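PDB 4YE5: peptidoglycan synthetase penicillin-binding protein 3 from Bifidobacterium adolescentis, which probably cross-links cell-wall peptidoglycan as a penicillin-binding transpeptidase held at the membrane. Local coordinates for residues 228-233 and 540-545; 476-481 and 508-513; 517-522 and 544-549. One frame throughout, in Å; residues are numbered along the deposited sequence. Where two conformers were deposited one is given.

Contact 1 (228-233 and 540-545); sequences EKVLSD and AEIGEF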
ATOM      1  N   GLU A 228       7.030   8.110   9.072  1.00 14.80           N
ATOM      2  CA  GLU A 228       8.071   7.120   9.367  1.00 16.54           C
ATOM      3  C   GLU A 228       9.100   7.684  10.347  1.00 15.94           C
ATOM      4  O   GLU A 228       9.567   6.979  11.244  1.00 18.81           O
ATOM      5  CB  GLU A 228       8.743   6.618   8.078  1.00 15.46           C
ATOM      6  CG  GLU A 228       7.807   5.719   7.266  1.00 16.20           C
ATOM      7  CD  GLU A 228       8.418   5.209   5.957  1.00 24.20           C
ATOM      8  OE1 GLU A 228       9.601   5.481   5.704  1.00 18.99           O
ATOM      9  OE2 GLU A 228       7.703   4.505   5.212  1.00 21.91           O
ATOM     10  N   LYS A 229       9.421   8.962  10.185  1.00 15.54           N
ATOM     11  CA  LYS A 229      10.324   9.658  11.097  1.00 15.88           C
ATOM     12  C   LYS A 229       9.738   9.728  12.533  1.00 15.42           C
ATOM     13  O   LYS A 229      10.437   9.495  13.526  1.00 17.45           O
ATOM     14  CB  LYS A 229      10.613  11.072  10.567  1.00 19.03           C
ATOM     15  CG  LYS A 229      11.646  11.855  11.402  1.00 23.62           C
ATOM     16  CD  LYS A 229      13.029  11.220  11.284  1.00 24.32           C
ATOM     17  CE  LYS A 229      14.061  11.944  12.154  1.00 32.68           C
ATOM     18  NZ  LYS A 229      15.378  11.262  12.062  1.00 38.54           N
ATOM     19  N   VAL A 230       8.451  10.041  12.641  1.00 15.44           N
ATOM     20  CA  VAL A 230       7.805  10.060  13.952  1.00 15.81           C
ATOM     21  C   VAL A 230       7.843   8.674  14.586  1.00 16.69           C
ATOM     22  O   VAL A 230       8.111   8.522  15.779  1.00 15.92           O
ATOM     23  CB  VAL A 230       6.347  10.540  13.859  1.00 21.42           C
ATOM     24  CG1 VAL A 230       5.594  10.221  15.146  1.00 22.50           C
ATOM     25  CG2 VAL A 230       6.324  12.043  13.569  1.00 16.82           C
ATOM     26  N   LEU A 231       7.593   7.643  13.791  1.00 15.45           N
ATOM     27  CA  LEU A 231       7.652   6.288  14.346  1.00 14.16           C
ATOM     28  C   LEU A 231       9.071   5.910  14.786  1.00 17.77           C
ATOM     29  O   LEU A 231       9.247   5.220  15.798  1.00 18.13           O
ATOM     30  CB  LEU A 231       7.109   5.255  13.352  1.00 14.79           C
ATOM     31  CG  LEU A 231       5.605   5.351  13.082  1.00 14.95           C
ATOM     32  CD1 LEU A 231       5.261   4.387  11.982  1.00 13.88           C
ATOM     33  CD2 LEU A 231       4.788   5.072  14.373  1.00 14.07           C
ATOM     34  N   SER A 232      10.066   6.348  14.020  0.51 15.28           N
ATOM     35  CA  SER A 232      11.460   6.072  14.364  0.51 19.98           C
ATOM     36  C   SER A 232      11.846   6.806  15.650  0.51 19.09           C
ATOM     37  O   SER A 232      12.412   6.218  16.560  0.51 18.87           O
ATOM     38  CB  SER A 232      12.388   6.452  13.203  0.51 19.80           C
ATOM     39  OG  SER A 232      13.738   6.534  13.617  0.51 21.29           O
ATOM     40  N   ASP A 233      11.507   8.090  15.725  1.00 19.81           N
ATOM     41  CA  ASP A 233      11.793   8.888  16.913  1.00 22.29           C
ATOM     42  C   ASP A 233      11.040   8.310  18.119  1.00 24.37           C
ATOM     43  O   ASP A 233      11.565   8.288  19.235  1.00 22.83           O
ATOM     44  CB  ASP A 233      11.402  10.364  16.714  1.00 28.81           C
ATOM     45  CG  ASP A 233      12.357  11.120  15.780  1.00 36.79           C
ATOM     46  OD1 ASP A 233      13.529  10.700  15.617  1.00 41.46           O
ATOM     47  OD2 ASP A 233      11.932  12.157  15.212  1.00 37.33           O
ATOM     48  N   ALA A 540      -0.684  12.933  17.813  1.00 14.27           N
ATOM     49  CA  ALA A 540      -0.631  14.391  17.883  1.00 21.11           C
ATOM     50  C   ALA A 540       0.610  15.014  17.219  1.00 18.40           C
ATOM     51  O   ALA A 540       0.542  16.120  16.670  1.00 17.47           O
ATOM     52  CB  ALA A 540      -0.777  14.872  19.353  1.00 17.06           C
ATOM     53  N   GLU A 541       1.740  14.318  17.277  1.00 17.67           N
ATOM     54  CA  GLU A 541       2.942  14.754  16.552  1.00 18.52           C
ATOM     55  C   GLU A 541       2.678  14.741  15.035  1.00 22.42           C
ATOM     56  O   GLU A 541       3.057  15.652  14.312  1.00 19.05           O
ATOM     57  CB  GLU A 541       4.123  13.825  16.854  1.00 19.32           C
ATOM     58  CG  GLU A 541       4.690  13.937  18.267  1.00 37.56           C
ATOM     59  CD  GLU A 541       5.397  15.262  18.495  1.00 50.97           C
ATOM     60  OE1 GLU A 541       6.305  15.579  17.689  1.00 54.81           O
ATOM     61  OE2 GLU A 541       5.032  15.990  19.461  1.00 52.93           O
ATOM     62  N   ILE A 542       2.027  13.693  14.556  1.00 17.67           N
ATOM     63  CA  ILE A 542       1.655  13.618  13.146  1.00 15.76           C
ATOM     64  C   ILE A 542       0.629  14.709  12.843  1.00 18.89           C
ATOM     65  O   ILE A 542       0.770  15.449  11.867  1.00 18.84           O
ATOM     66  CB  ILE A 542       1.115  12.223  12.807  1.00 16.75           C
ATOM     67  CG1 ILE A 542       2.224  11.182  13.023  1.00 14.56           C
ATOM     68  CG2 ILE A 542       0.562  12.171  11.357  1.00 11.23           C
ATOM     69  CD1 ILE A 542       1.676   9.732  13.124  1.00 11.62           C
ATOM     70  N   GLY A 543      -0.380  14.821  13.705  1.00 15.13           N
ATOM     71  CA  GLY A 543      -1.391  15.864  13.579  1.00 18.29           C
ATOM     72  C   GLY A 543      -0.813  17.270  13.454  1.00 18.71           C
ATOM     73  O   GLY A 543      -1.186  18.030  12.555  1.00 20.40           O
ATOM     74  N   GLU A 544       0.114  17.616  14.341  1.00 21.34           N
ATOM     75  CA  GLU A 544       0.792  18.909  14.265  1.00 26.38           C
ATOM     76  C   GLU A 544       1.436  19.152  12.897  1.00 23.52           C
ATOM     77  O   GLU A 544       1.298  20.220  12.317  1.00 21.22           O
ATOM     78  CB  GLU A 544       1.874  19.026  15.344  1.00 27.50           C
ATOM     79  CG  GLU A 544       2.655  20.332  15.243  1.00 28.09           C
ATOM     80  CD  GLU A 544       3.897  20.382  16.128  1.00 36.40           C
ATOM     81  OE1 GLU A 544       4.634  19.368  16.238  1.00 36.39           O
ATOM     82  OE2 GLU A 544       4.135  21.452  16.713  1.00 43.67           O
ATOM     83  N   PHE A 545       2.157  18.161  12.388  1.00 19.90           N
ATOM     84  CA  PHE A 545       2.803  18.306  11.079  1.00 23.04           C
ATOM     85  C   PHE A 545       1.769  18.553   9.968  1.00 20.11           C
ATOM     86  O   PHE A 545       1.988  19.382   9.106  1.00 18.22           O
ATOM     87  CB  PHE A 545       3.627  17.050  10.760  1.00 23.19           C
ATOM     88  CG  PHE A 545       4.174  17.012   9.350  1.00 28.07           C
ATOM     89  CD1 PHE A 545       5.303  17.753   9.005  1.00 23.61           C
ATOM     90  CD2 PHE A 545       3.579  16.220   8.387  1.00 24.72           C
ATOM     91  CE1 PHE A 545       5.808  17.722   7.710  1.00 24.32           C
ATOM     92  CE2 PHE A 545       4.080  16.171   7.090  1.00 18.52           C
ATOM     93  CZ  PHE A 545       5.194  16.924   6.753  1.00 23.36           C
TER
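Val230 and Ile542 meet where two helices of the penicillin-binding transpeptidase fold, 221-238 and 535-549, lie side by side on one face of the five-stranded antiparallel sheet. The backbones come closest at this pair, with 7.2 Å between Val230 CA and Ile542 CA, and the contact is wholly apolar. Ile542 can be followed outward. Its CB stays back from the partner helix and splits the side chain into two branches that meet different partners. The methyl CG2, anti to the backbone N, goes to the sheet, where it packs on Ile519. The longer branch, CG1, is anti to the carbonyl carbon (chi1 -63°) and thereby leans out between the helices. There Ile542 CG1 comes to 4.1 Å from Val230 CG1 and to 4.2 Å from Val230 CG2, resting against both methyls of the valine. Beyond it the chain runs on extended (chi2 163°), and the tip, CD1, reaches the strands at Val521. The methylene CG1 of Ile542 thus meets the methyl CG1 of Val230 most closely, and the two side chains cross obliquely. Val230 is directed toward the neighbouring helix, and with Ile542 it forms the apolar pair between these two segments. On the sheet side, Ala245 of strand 242-249 touches both Leu231 and Ile542, so the sheet closes the bottom of the packing. Further along, the rings of Phe545 and Tyr226 stack and join the same two helices again. At the more exposed edge of the contact Glu541 contributes aliphatic carbon instead of its carboxylate: Glu541 CB approaches Val230 CG1 to 4.3 Å.

Contact 2 (476-481 and 508-513); sequences VKVDGY and TIIPAD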
ATOM      1  N   VAL A 476      -1.928  15.188  25.443  1.00 20.96           N
ATOM      2  CA  VAL A 476      -2.171  14.989  24.001  1.00 20.06           C
ATOM      3  C   VAL A 476      -2.800  16.276  23.454  1.00 20.63           C
ATOM      4  O   VAL A 476      -3.947  16.594  23.763  1.00 18.24           O
ATOM      5  CB  VAL A 476      -3.090  13.776  23.706  1.00 18.83           C
ATOM      6  CG1 VAL A 476      -3.208  13.535  22.171  1.00 13.31           C
ATOM      7  CG2 VAL A 476      -2.590  12.512  24.404  1.00 16.37           C
ATOM      8  N   LYS A 477      -2.039  17.025  22.665  1.00 20.03           N
ATOM      9  CA  LYS A 477      -2.437  18.371  22.262  1.00 20.30           C
ATOM     10  C   LYS A 477      -1.902  18.664  20.877  1.00 22.79           C
ATOM     11  O   LYS A 477      -0.777  18.308  20.576  1.00 17.61           O
ATOM     12  CB  LYS A 477      -1.810  19.438  23.179  1.00 28.92           C
ATOM     13  CG  LYS A 477      -2.448  19.670  24.542  1.00 37.17           C
ATOM     14  CD  LYS A 477      -1.859  20.950  25.171  1.00 41.38           C
ATOM     15  CE  LYS A 477      -2.098  21.059  26.707  1.00 40.45           C
ATOM     16  NZ  LYS A 477      -1.382  19.979  27.514  1.00 27.66           N
ATOM     17  N   VAL A 478      -2.694  19.348  20.053  1.00 18.77           N
ATOM     18  CA  VAL A 478      -2.166  19.981  18.857  1.00 18.74           C
ATOM     19  C   VAL A 478      -2.624  21.427  18.952  1.00 22.91           C
ATOM     20  O   VAL A 478      -3.812  21.720  18.779  1.00 24.61           O
ATOM     21  CB  VAL A 478      -2.671  19.345  17.535  1.00 22.66           C
ATOM     22  CG1 VAL A 478      -2.101  20.126  16.330  1.00 26.03           C
ATOM     23  CG2 VAL A 478      -2.245  17.896  17.428  1.00 22.25           C
ATOM     24  N   ASP A 479      -1.686  22.318  19.268  1.00 22.15           N
ATOM     25  CA  ASP A 479      -2.025  23.698  19.613  1.00 28.73           C
ATOM     26  C   ASP A 479      -2.835  24.377  18.507  1.00 25.82           C
ATOM     27  O   ASP A 479      -2.437  24.360  17.341  1.00 26.11           O
ATOM     28  CB  ASP A 479      -0.772  24.520  19.902  1.00 33.37           C
ATOM     29  CG  ASP A 479      -1.106  25.925  20.385  1.00 40.62           C
ATOM     30  OD1 ASP A 479      -1.973  26.037  21.276  1.00 40.75           O
ATOM     31  OD2 ASP A 479      -0.523  26.911  19.873  1.00 45.55           O
ATOM     32  N   GLY A 480      -3.983  24.930  18.882  1.00 27.51           N
ATOM     33  CA  GLY A 480      -4.858  25.611  17.943  1.00 32.60           C
ATOM     34  C   GLY A 480      -5.936  24.719  17.338  1.00 32.77           C
ATOM     35  O   GLY A 480      -6.798  25.195  16.610  1.00 27.12           O
ATOM     36  N   TYR A 481      -5.914  23.420  17.623  1.00 24.29           N
ATOM     37  CA  TYR A 481      -6.860  22.539  16.934  1.00 22.14           C
ATOM     38  C   TYR A 481      -7.640  21.631  17.864  1.00 27.52           C
ATOM     39  O   TYR A 481      -7.076  21.016  18.774  1.00 29.17           O
ATOM     40  CB  TYR A 481      -6.127  21.699  15.874  1.00 21.75           C
ATOM     41  CG  TYR A 481      -5.435  22.565  14.826  1.00 26.65           C
ATOM     42  CD1 TYR A 481      -4.144  23.044  15.030  1.00 26.84           C
ATOM     43  CD2 TYR A 481      -6.082  22.914  13.651  1.00 21.06           C
ATOM     44  CE1 TYR A 481      -3.515  23.846  14.088  1.00 25.98           C
ATOM     45  CE2 TYR A 481      -5.452  23.718  12.699  1.00 23.87           C
ATOM     46  CZ  TYR A 481      -4.176  24.181  12.926  1.00 27.10           C
ATOM     47  OH  TYR A 481      -3.549  24.973  11.977  1.00 28.56           O
ATOM     48  N   THR A 508      -7.458   9.518  15.880  1.00 16.40           N
ATOM     49  CA  THR A 508      -7.826  10.906  16.021  1.00 13.34           C
ATOM     50  C   THR A 508      -8.428  11.470  14.732  1.00 12.56           C
ATOM     51  O   THR A 508      -7.910  11.230  13.632  1.00 15.11           O
ATOM     52  CB  THR A 508      -6.577  11.760  16.325  1.00 24.31           C
ATOM     53  OG1 THR A 508      -5.953  11.272  17.522  1.00 28.48           O
ATOM     54  CG2 THR A 508      -6.999  13.217  16.537  1.00 23.13           C
ATOM     55  N   ILE A 509      -9.504  12.230  14.883  1.00 13.87           N
ATOM     56  CA  ILE A 509     -10.106  12.978  13.778  1.00 15.92           C
ATOM     57  C   ILE A 509      -9.712  14.425  13.998  1.00 20.77           C
ATOM     58  O   ILE A 509      -9.900  14.951  15.089  1.00 17.85           O
ATOM     59  CB  ILE A 509     -11.648  12.895  13.830  1.00 12.64           C
ATOM     60  CG1 ILE A 509     -12.101  11.444  13.628  1.00 16.19           C
ATOM     61  CG2 ILE A 509     -12.255  13.829  12.797  1.00 14.64           C
ATOM     62  CD1 ILE A 509     -13.558  11.159  14.104  1.00 12.79           C
ATOM     63  N   ILE A 510      -9.154  15.072  12.981  1.00 13.32           N
ATOM     64  CA  ILE A 510      -8.646  16.421  13.180  1.00 16.19           C
ATOM     65  C   ILE A 510      -8.814  17.288  11.907  1.00 16.01           C
ATOM     66  O   ILE A 510      -8.683  16.783  10.794  1.00 20.35           O
ATOM     67  CB  ILE A 510      -7.159  16.353  13.642  1.00 18.98           C
ATOM     68  CG1 ILE A 510      -6.662  17.727  14.109  1.00 20.81           C
ATOM     69  CG2 ILE A 510      -6.250  15.802  12.521  1.00 18.84           C
ATOM     70  CD1 ILE A 510      -5.218  17.719  14.581  1.00 16.00           C
ATOM     71  N   PRO A 511      -9.209  18.571  12.060  1.00 18.77           N
ATOM     72  CA  PRO A 511      -9.754  19.159  13.298  1.00 19.55           C
ATOM     73  C   PRO A 511     -11.193  18.709  13.519  1.00 26.99           C
ATOM     74  O   PRO A 511     -11.911  18.496  12.534  1.00 22.45           O
ATOM     75  CB  PRO A 511      -9.692  20.668  13.052  1.00 17.18           C
ATOM     76  CG  PRO A 511      -9.581  20.847  11.529  1.00 21.36           C
ATOM     77  CD  PRO A 511      -9.044  19.552  10.967  1.00 18.35           C
ATOM     78  N   ALA A 512     -11.606  18.570  14.779  1.00 21.43           N
ATOM     79  CA  ALA A 512     -12.951  18.074  15.086  1.00 23.93           C
ATOM     80  C   ALA A 512     -14.074  18.920  14.471  1.00 28.09           C
ATOM     81  O   ALA A 512     -15.140  18.400  14.138  1.00 23.88           O
ATOM     82  CB  ALA A 512     -13.156  17.962  16.610  1.00 22.14           C
ATOM     83  N   ASP A 513     -13.841  20.218  14.321  1.00 23.05           N
ATOM     84  CA  ASP A 513     -14.927  21.102  13.887  1.00 26.60           C
ATOM     85  C   ASP A 513     -15.045  21.233  12.358  1.00 29.07           C
ATOM     86  O   ASP A 513     -15.952  21.876  11.859  1.00 30.32           O
ATOM     87  CB  ASP A 513     -14.847  22.467  14.581  1.00 28.35           C
ATOM     88  CG  ASP A 513     -13.471  23.108  14.485  1.00 29.96           C
ATOM     89  OD1 ASP A 513     -12.442  22.399  14.563  1.00 28.75           O
ATOM     90  OD2 ASP A 513     -13.420  24.345  14.351  1.00 37.52           O
TER
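Ile510 CD1 is the atom on which most of the apolar contact between 476-481 and 508-513 turns, since it touches both Val478 and Tyr481. Ile510 is fully extended, CG1 anti to the backbone N (chi1 -170°) and chi2 180°, which carries the end methyl out from strand 501-510 to the loop. There Ile510 CD1 lies 4.1 Å from Val478 CG2, the two side chains crossing at about a right angle, and 4.3 Å from Tyr481 CB, at the root of the aromatic side chain rather than under its ring. The aromatic part is met by the next residue. Pro511 CB comes to 4.3 Å from Tyr481 CD2, close to the plane of the ring, so the proline touches an edge and not a face. The peptide bond before Pro511 is cis, with Ile510 CA and Pro511 CA 3.0 Å from each other, and the side chains of Ile510 and Pro511 both face the loop.

Polar bonds shape the loop itself. A type II beta turn spans Val478 to Tyr481, closed by Tyr481 N giving a hydrogen bond to Val478 O at 2.9 Å; Gly480, with phi 93°, takes its third position. The turn thus places Val478 and Tyr481 side by side over Ile510. At the far end of the ring, Tyr481 OH is hydrogen-bonded to Val552 O, which pins the phenol near the C-terminal chain.

The contact lies at the flank of helix 535-549, where Val478 touches Ala540 while Tyr481 and Ile510 both touch Met547. Behind the strand, Ile509 turns to helix 455-470 and to strand 484-492, the outermost strand next to 501-510.

Contact 3 (517-522 and 544-549); sequences FVITVV and EFLMQK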
ATOM      1  N   PHE A 517      -8.521  14.975   8.463  1.00 16.46           N
ATOM      2  CA  PHE A 517      -7.785  13.714   8.489  1.00 12.69           C
ATOM      3  C   PHE A 517      -8.221  12.804   9.603  1.00 16.86           C
ATOM      4  O   PHE A 517      -8.678  13.258  10.648  1.00 17.29           O
ATOM      5  CB  PHE A 517      -6.280  13.959   8.677  1.00 17.48           C
ATOM      6  CG  PHE A 517      -5.676  14.851   7.630  1.00 21.19           C
ATOM      7  CD1 PHE A 517      -5.494  14.397   6.321  1.00 23.99           C
ATOM      8  CD2 PHE A 517      -5.287  16.134   7.948  1.00 18.57           C
ATOM      9  CE1 PHE A 517      -4.935  15.243   5.332  1.00 23.51           C
ATOM     10  CE2 PHE A 517      -4.732  16.994   6.975  1.00 24.37           C
ATOM     11  CZ  PHE A 517      -4.559  16.546   5.670  1.00 21.22           C
ATOM     12  N   VAL A 518      -8.014  11.511   9.386  1.00 12.06           N
ATOM     13  CA  VAL A 518      -7.975  10.560  10.479  1.00 13.33           C
ATOM     14  C   VAL A 518      -6.574   9.978  10.552  1.00 13.21           C
ATOM     15  O   VAL A 518      -5.957   9.638   9.525  1.00 13.80           O
ATOM     16  CB  VAL A 518      -8.988   9.417  10.287  1.00 12.73           C
ATOM     17  CG1 VAL A 518      -8.903   8.426  11.472  1.00 10.50           C
ATOM     18  CG2 VAL A 518     -10.396  10.006  10.168  1.00 14.48           C
ATOM     19  N   ILE A 519      -6.071   9.895  11.768  1.00 11.80           N
ATOM     20  CA  ILE A 519      -4.709   9.471  12.020  1.00 12.22           C
ATOM     21  C   ILE A 519      -4.809   8.406  13.065  1.00 13.51           C
ATOM     22  O   ILE A 519      -5.319   8.647  14.157  1.00 12.63           O
ATOM     23  CB  ILE A 519      -3.883  10.608  12.654  1.00 16.61           C
ATOM     24  CG1 ILE A 519      -3.871  11.857  11.749  1.00 15.03           C
ATOM     25  CG2 ILE A 519      -2.439  10.144  12.909  1.00  9.92           C
ATOM     26  CD1 ILE A 519      -3.493  13.121  12.539  1.00 16.53           C
ATOM     27  N   THR A 520      -4.309   7.226  12.750  1.00 11.05           N
ATOM     28  CA  THR A 520      -4.356   6.152  13.719  1.00 12.05           C
ATOM     29  C   THR A 520      -2.949   5.645  13.982  1.00 14.83           C
ATOM     30  O   THR A 520      -2.166   5.477  13.052  1.00 13.79           O
ATOM     31  CB  THR A 520      -5.227   4.996  13.203  1.00 12.57           C
ATOM     32  OG1 THR A 520      -6.551   5.479  12.934  1.00 13.64           O
ATOM     33  CG2 THR A 520      -5.305   3.875  14.246  1.00  9.90           C
ATOM     34  N   VAL A 521      -2.630   5.401  15.248  1.00 12.66           N
ATOM     35  CA  VAL A 521      -1.325   4.872  15.634  1.00 11.70           C
ATOM     36  C   VAL A 521      -1.518   3.646  16.528  1.00 14.30           C
ATOM     37  O   VAL A 521      -2.390   3.643  17.398  1.00 14.36           O
ATOM     38  CB  VAL A 521      -0.481   5.937  16.372  1.00 12.38           C
ATOM     39  CG1 VAL A 521       0.798   5.298  17.010  1.00  9.97           C
ATOM     40  CG2 VAL A 521      -0.068   7.045  15.405  1.00  9.49           C
ATOM     41  N   VAL A 522      -0.728   2.601  16.290  1.00 13.52           N
ATOM     42  CA  VAL A 522      -0.718   1.413  17.145  1.00 12.92           C
ATOM     43  C   VAL A 522       0.719   1.088  17.519  1.00 17.39           C
ATOM     44  O   VAL A 522       1.563   0.952  16.633  1.00 13.12           O
ATOM     45  CB  VAL A 522      -1.335   0.189  16.407  1.00 11.59           C
ATOM     46  CG1 VAL A 522      -1.424  -0.996  17.347  1.00 10.66           C
ATOM     47  CG2 VAL A 522      -2.728   0.555  15.842  1.00 13.01           C
ATOM     48  N   GLU A 544       0.114  17.616  14.341  1.00 21.34           N
ATOM     49  CA  GLU A 544       0.792  18.909  14.265  1.00 26.38           C
ATOM     50  C   GLU A 544       1.436  19.152  12.897  1.00 23.52           C
ATOM     51  O   GLU A 544       1.298  20.220  12.317  1.00 21.22           O
ATOM     52  CB  GLU A 544       1.874  19.026  15.344  1.00 27.50           C
ATOM     53  CG  GLU A 544       2.655  20.332  15.243  1.00 28.09           C
ATOM     54  CD  GLU A 544       3.897  20.382  16.128  1.00 36.40           C
ATOM     55  OE1 GLU A 544       4.634  19.368  16.238  1.00 36.39           O
ATOM     56  OE2 GLU A 544       4.135  21.452  16.713  1.00 43.67           O
ATOM     57  N   PHE A 545       2.157  18.161  12.388  1.00 19.90           N
ATOM     58  CA  PHE A 545       2.803  18.306  11.079  1.00 23.04           C
ATOM     59  C   PHE A 545       1.769  18.553   9.968  1.00 20.11           C
ATOM     60  O   PHE A 545       1.988  19.382   9.106  1.00 18.22           O
ATOM     61  CB  PHE A 545       3.627  17.050  10.760  1.00 23.19           C
ATOM     62  CG  PHE A 545       4.174  17.012   9.350  1.00 28.07           C
ATOM     63  CD1 PHE A 545       5.303  17.753   9.005  1.00 23.61           C
ATOM     64  CD2 PHE A 545       3.579  16.220   8.387  1.00 24.72           C
ATOM     65  CE1 PHE A 545       5.808  17.722   7.710  1.00 24.32           C
ATOM     66  CE2 PHE A 545       4.080  16.171   7.090  1.00 18.52           C
ATOM     67  CZ  PHE A 545       5.194  16.924   6.753  1.00 23.36           C
ATOM     68  N   LEU A 546       0.656  17.813   9.996  1.00 18.89           N
ATOM     69  CA  LEU A 546      -0.374  17.917   8.948  1.00 21.33           C
ATOM     70  C   LEU A 546      -1.091  19.259   8.914  1.00 19.59           C
ATOM     71  O   LEU A 546      -1.386  19.777   7.840  1.00 17.65           O
ATOM     72  CB  LEU A 546      -1.416  16.816   9.094  1.00 19.62           C
ATOM     73  CG  LEU A 546      -0.978  15.384   8.797  1.00 16.99           C
ATOM     74  CD1 LEU A 546      -2.058  14.404   9.280  1.00 12.27           C
ATOM     75  CD2 LEU A 546      -0.691  15.191   7.294  1.00 16.17           C
HETATM   76  N   MSE A 547      -1.391  19.818  10.084  1.00 16.46           N
HETATM   77  CA  MSE A 547      -2.032  21.131  10.130  1.00 19.79           C
HETATM   78  C   MSE A 547      -1.091  22.198   9.571  1.00 21.22           C
HETATM   79  O   MSE A 547      -1.537  23.125   8.917  1.00 23.48           O
HETATM   80  CB  MSE A 547      -2.457  21.518  11.566  1.00 18.03           C
HETATM   81  CG  MSE A 547      -3.353  20.530  12.274  1.00 22.07           C
HETATM   82 SE   MSE A 547      -5.112  20.352  11.460  0.60 21.54          SE
HETATM   83  CE  MSE A 547      -4.826  18.742  10.438  1.00 16.68           C
ATOM     84  N   GLN A 548       0.202  22.077   9.849  1.00 23.71           N
ATOM     85  CA  GLN A 548       1.189  23.047   9.337  1.00 25.73           C
ATOM     86  C   GLN A 548       1.412  22.855   7.839  1.00 24.47           C
ATOM     87  O   GLN A 548       1.419  23.818   7.084  1.00 26.03           O
ATOM     88  CB  GLN A 548       2.529  22.913  10.089  1.00 29.43           C
ATOM     89  CG  GLN A 548       3.760  23.561   9.387  1.00 44.78           C
ATOM     90  CD  GLN A 548       3.989  25.017   9.784  1.00 53.89           C
ATOM     91  OE1 GLN A 548       3.430  25.496  10.772  1.00 55.11           O
ATOM     92  NE2 GLN A 548       4.818  25.724   9.014  1.00 51.73           N
ATOM     93  N   LYS A 549       1.593  21.603   7.406  1.00 21.46           N
ATOM     94  CA  LYS A 549       1.838  21.334   5.988  1.00 25.33           C
ATOM     95  C   LYS A 549       0.695  21.821   5.113  1.00 25.99           C
ATOM     96  O   LYS A 549       0.921  22.463   4.102  1.00 27.50           O
ATOM     97  CB  LYS A 549       2.068  19.844   5.711  1.00 21.33           C
ATOM     98  CG  LYS A 549       2.337  19.527   4.216  1.00 21.93           C
ATOM     99  CD  LYS A 549       2.591  18.005   4.028  1.00 24.32           C
ATOM    100  CE  LYS A 549       2.561  17.609   2.551  1.00 23.62           C
ATOM    101  NZ  LYS A 549       3.601  18.373   1.826  1.00 24.76           N
TER
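Thr520 OG1, hydrogen-bonded to both Thr412 OG1 and Ser507 OG, marks one side of strand 517-522; from the other side Phe517 and Ile519 reach Leu546 and Met547 of the C-terminal helix. Across that inner side everything is apolar. Leu546 CD1 lies over one face of the Phe517 ring, 3.8 Å above the plane and shifted to the rim, a CH-pi contact 25° off the ring normal. The leucine root joins in, with Leu546 CB 3.9 Å from Phe517 CE2. Leu546 CD1 has a second partner, for Ile519 and Leu546 reach toward each other tip to tip, bringing Ile519 CD1 to 3.8 Å from Leu546 CD1. Met547, present as selenomethionine, approaches differently. Its chain bends at chi2 and again at chi3, folding the end methyl back to the sheet, where Met547 CE meets Phe517 CD2 at 3.6 Å in the plane of the ring. The phenyl group is thus held by one methyl on a face and another at its edge, which should limit its rotation. The ring of Tyr550 also meets it, with the planes at about 45°, and a glycerol, probably from the crystallisation liquor, lies about 4 Å from its side chain. Helix and strand axes are 10.8 Å apart and run nearly antiparallel, at 155°. A C-terminal helix laid along the central strand of an antiparallel sheet is a hallmark of the fold that penicillin-binding transpeptidases share with serine beta-lactamases.

In the fold
Helix 221-238 comes early in the chain and meets helix 535-549 some three hundred residues later; contact 1 closes this long loop. Within it, contact 2 is nested: the turn before strand 484-492 is joined to the end of strand 501-510, closing a short loop of two strands. The chain then doubles back into strand 517-524, the neighbour of 501-510 in the sheet, and contact 3 opens only after contact 2 has closed. It ends on helix 535-549, overlapping contact 1 at Glu544 and Phe545. One C-terminal helix therefore ties together the early helix, the central strand and, through Ala540 and Met547, the turn of contact 2.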